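Local coordinates for protein Rho guanine nucleotide exchange factor 12 (Homo sapiens, PDB 1TXD) that acts as a guanine nucleotide exchange factor for the small GTPase RhoA, this piece being its catalytic DH domain with the adjoining PH domain, at residues S126-A131 against D165-Q170. The protein carries 1 engineered substitution. Residues are numbered along the deposited sequence; the frame is centred on the assembly and turned at random.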
ATOM      1  N   SER A 126       0.348  -4.397   1.527  1.00 24.06           N
ATOM      2  CA  SER A 126       1.404  -3.842   0.655  1.00 23.26           C
ATOM      3  C   SER A 126       1.343  -4.548  -0.690  1.00 21.84           C
ATOM      4  O   SER A 126       1.713  -4.005  -1.670  1.00 18.04           O
ATOM      5  CB  SER A 126       2.807  -4.004   1.284  1.00 23.93           C
ATOM      6  OG  SER A 126       3.175  -5.380   1.359  1.00 25.13           O
ATOM      7  N   ASN A 127       0.802  -5.754  -0.693  1.00 16.92           N
ATOM      8  CA  ASN A 127       0.539  -6.486  -1.900  1.00 19.64           C
ATOM      9  C   ASN A 127      -0.649  -6.072  -2.761  1.00 20.11           C
ATOM     10  O   ASN A 127      -0.758  -6.530  -3.941  1.00 17.16           O
ATOM     11  CB  ASN A 127       0.269  -7.967  -1.600  1.00 18.60           C
ATOM     12  CG  ASN A 127       0.425  -8.821  -2.845  1.00 23.15           C
ATOM     13  OD1 ASN A 127       1.348  -8.625  -3.563  1.00 23.31           O
ATOM     14  ND2 ASN A 127      -0.532  -9.673  -3.145  1.00 20.54           N
ATOM     15  N   GLN A 128      -1.513  -5.248  -2.179  1.00 17.84           N
ATOM     16  CA  GLN A 128      -2.731  -4.830  -2.794  1.00 19.59           C
ATOM     17  C   GLN A 128      -2.580  -4.303  -4.218  1.00 20.19           C
ATOM     18  O   GLN A 128      -3.362  -4.719  -5.043  1.00 24.13           O
ATOM     19  CB  GLN A 128      -3.476  -3.805  -1.921  1.00 18.86           C
ATOM     20  CG  GLN A 128      -4.715  -3.224  -2.636  1.00 20.81           C
ATOM     21  CD  GLN A 128      -5.544  -2.380  -1.708  1.00 22.06           C
ATOM     22  OE1 GLN A 128      -5.918  -2.827  -0.636  1.00 24.72           O
ATOM     23  NE2 GLN A 128      -5.786  -1.149  -2.091  1.00 18.34           N
ATOM     24  N   PRO A 129      -1.649  -3.400  -4.520  1.00 20.45           N
ATOM     25  CA  PRO A 129      -1.529  -2.891  -5.883  1.00 21.64           C
ATOM     26  C   PRO A 129      -1.088  -4.031  -6.833  1.00 21.12           C
ATOM     27  O   PRO A 129      -1.509  -4.085  -8.004  1.00 20.37           O
ATOM     28  CB  PRO A 129      -0.437  -1.802  -5.800  1.00 22.24           C
ATOM     29  CG  PRO A 129      -0.098  -1.577  -4.363  1.00 22.99           C
ATOM     30  CD  PRO A 129      -0.677  -2.796  -3.606  1.00 22.12           C
ATOM     31  N   PHE A 130      -0.224  -4.919  -6.352  1.00 18.59           N
ATOM     32  CA  PHE A 130       0.143  -6.048  -7.183  1.00 19.83           C
ATOM     33  C   PHE A 130      -1.119  -6.890  -7.392  1.00 19.66           C
ATOM     34  O   PHE A 130      -1.317  -7.420  -8.479  1.00 18.66           O
ATOM     35  CB  PHE A 130       1.306  -6.933  -6.606  1.00 19.06           C
ATOM     36  CG  PHE A 130       2.578  -6.163  -6.373  1.00 22.27           C
ATOM     37  CD1 PHE A 130       3.484  -5.947  -7.401  1.00 21.53           C
ATOM     38  CD2 PHE A 130       2.872  -5.655  -5.115  1.00 22.72           C
ATOM     39  CE1 PHE A 130       4.626  -5.210  -7.202  1.00 23.93           C
ATOM     40  CE2 PHE A 130       4.049  -4.922  -4.914  1.00 23.83           C
ATOM     41  CZ  PHE A 130       4.926  -4.715  -5.942  1.00 22.92           C
ATOM     42  N   ALA A 131      -1.952  -7.038  -6.376  1.00 18.20           N
ATOM     43  CA  ALA A 131      -3.017  -8.096  -6.456  1.00 18.92           C
ATOM     44  C   ALA A 131      -4.125  -7.543  -7.375  1.00 20.62           C
ATOM     45  O   ALA A 131      -4.647  -8.239  -8.213  1.00 17.80           O
ATOM     46  CB  ALA A 131      -3.533  -8.470  -5.115  1.00 18.20           C
ATOM     47  N   ASP A 165     -12.873  -4.104  -4.818  1.00 23.12           N
ATOM     48  CA  ASP A 165     -13.404  -3.266  -3.747  1.00 23.35           C
ATOM     49  C   ASP A 165     -13.475  -3.960  -2.395  1.00 21.30           C
ATOM     50  O   ASP A 165     -13.624  -3.310  -1.413  1.00 22.32           O
ATOM     51  CB  ASP A 165     -14.815  -2.769  -4.124  1.00 23.36           C
ATOM     52  CG  ASP A 165     -14.828  -1.983  -5.387  1.00 26.79           C
ATOM     53  OD1 ASP A 165     -15.711  -2.287  -6.245  1.00 28.31           O
ATOM     54  OD2 ASP A 165     -14.007  -1.050  -5.589  1.00 25.42           O
ATOM     55  N   ILE A 166     -13.403  -5.287  -2.341  1.00 20.16           N
ATOM     56  CA  ILE A 166     -13.452  -5.969  -1.053  1.00 17.27           C
ATOM     57  C   ILE A 166     -12.056  -6.091  -0.449  1.00 14.02           C
ATOM     58  O   ILE A 166     -11.835  -6.010   0.752  1.00 16.13           O
ATOM     59  CB  ILE A 166     -14.119  -7.360  -1.271  1.00 18.59           C
ATOM     60  CG1 ILE A 166     -15.494  -7.202  -1.916  1.00 20.06           C
ATOM     61  CG2 ILE A 166     -14.163  -8.100   0.064  1.00 20.05           C
ATOM     62  CD1 ILE A 166     -16.250  -8.517  -2.079  1.00 21.53           C
ATOM     63  N   ILE A 167     -11.073  -6.306  -1.285  1.00 12.02           N
ATOM     64  CA  ILE A 167      -9.744  -6.521  -0.797  1.00 14.61           C
ATOM     65  C   ILE A 167      -9.192  -5.429   0.086  1.00 19.46           C
ATOM     66  O   ILE A 167      -8.615  -5.703   1.119  1.00 21.64           O
ATOM     67  CB  ILE A 167      -8.890  -6.830  -2.023  1.00 19.00           C
ATOM     68  CG1 ILE A 167      -8.924  -8.333  -2.274  1.00 17.64           C
ATOM     69  CG2 ILE A 167      -7.420  -6.381  -1.921  1.00 22.47           C
ATOM     70  CD1 ILE A 167      -8.585  -8.551  -3.691  1.00 22.86           C
ATOM     71  N   PRO A 168      -9.453  -4.180  -0.287  1.00 14.98           N
ATOM     72  CA  PRO A 168      -9.023  -3.035   0.521  1.00 18.60           C
ATOM     73  C   PRO A 168      -9.679  -2.907   1.949  1.00 20.34           C
ATOM     74  O   PRO A 168      -9.476  -1.843   2.618  1.00 17.06           O
ATOM     75  CB  PRO A 168      -9.385  -1.811  -0.333  1.00 15.14           C
ATOM     76  CG  PRO A 168      -9.544  -2.269  -1.782  1.00 12.54           C
ATOM     77  CD  PRO A 168     -10.122  -3.830  -1.548  1.00 12.10           C
ATOM     78  N   THR A 169     -10.472  -3.910   2.362  1.00 20.12           N
ATOM     79  CA  THR A 169     -11.113  -3.875   3.663  1.00 21.67           C
ATOM     80  C   THR A 169     -10.093  -4.089   4.774  1.00 23.35           C
ATOM     81  O   THR A 169     -10.275  -3.455   5.851  1.00 24.55           O
ATOM     82  CB  THR A 169     -12.270  -4.852   3.820  1.00 22.68           C
ATOM     83  OG1 THR A 169     -11.858  -6.180   3.441  1.00 26.44           O
ATOM     84  CG2 THR A 169     -13.399  -4.484   2.859  1.00 25.88           C
ATOM     85  N   GLN A 170      -9.022  -4.886   4.537  1.00 20.38           N
ATOM     86  CA  GLN A 170      -7.982  -5.040   5.552  1.00 19.85           C
ATOM     87  C   GLN A 170      -7.293  -3.700   5.913  1.00 20.70           C
ATOM     88  O   GLN A 170      -7.200  -3.339   7.099  1.00 21.16           O
ATOM     89  CB  GLN A 170      -6.909  -5.990   5.110  1.00 22.22           C
ATOM     90  CG  GLN A 170      -5.946  -6.319   6.214  1.00 23.27           C
ATOM     91  CD  GLN A 170      -6.622  -7.045   7.454  1.00 23.94           C
ATOM     92  OE1 GLN A 170      -7.741  -7.617   7.364  1.00 24.66           O
ATOM     93  NE2 GLN A 170      -5.927  -7.010   8.584  1.00 23.37           N
TER
HETATM   94  O   HOH W   1      -6.366  -3.980   2.188  1.00 21.13           O
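Gln-128 reaches from near the start of helix 128-141 to Pro-168, at the turn between helices 163-166 and 169-186, bridging two parts of the helical bundle that forms the DH (RhoGEF) domain. Its side chain runs extended, with CG anti to the backbone N (chi1 174°) and the chain still straight beyond CG, which carries the amide across to the proline; the two side chains cross at about a right angle. The close part of this small interface (146 Å²) is the amide on Pro-168: OE1 comes nearest at CA of Pro-168, 3.3 Å away, and NE2 rests on the ring 3.9 Å from CG, only slightly farther than OE1 is from the same carbon (3.8 Å). Ile-167, the buried residue preceding Pro-168, touches OE1 only through CG2, at 4.1 Å, and also packs on Leu-46 of helix 20-57. The loose side is bridged by water in place of a direct hydrogen bond: one molecule lies 3.1 Å from Gln-128 OE1 and 3.0 Å from Ile-167 O, able to donate to either, although other acceptors also compete for its protons. With an alanine here in place of Gln-128 the amide is gone, which would probably leave a gap beside the Pro-168 ring and take one acceptor from the water. Farther along 165-170, Gln-170 ties the start of helix 169-186 to other helices of the bundle through hydrogen bonds to His-39 and His-79. Both partners of Gln-128 belong to a type I beta turn from Ile-166 to Thr-169, with Pro-168 at the N-cap position. Closing this turn, Ile-166 O accepts from both Thr-169 N and the hydroxyl OG1 of Thr-169, the latter at 2.7 Å and nearly in line with the carbonyl bond (167°).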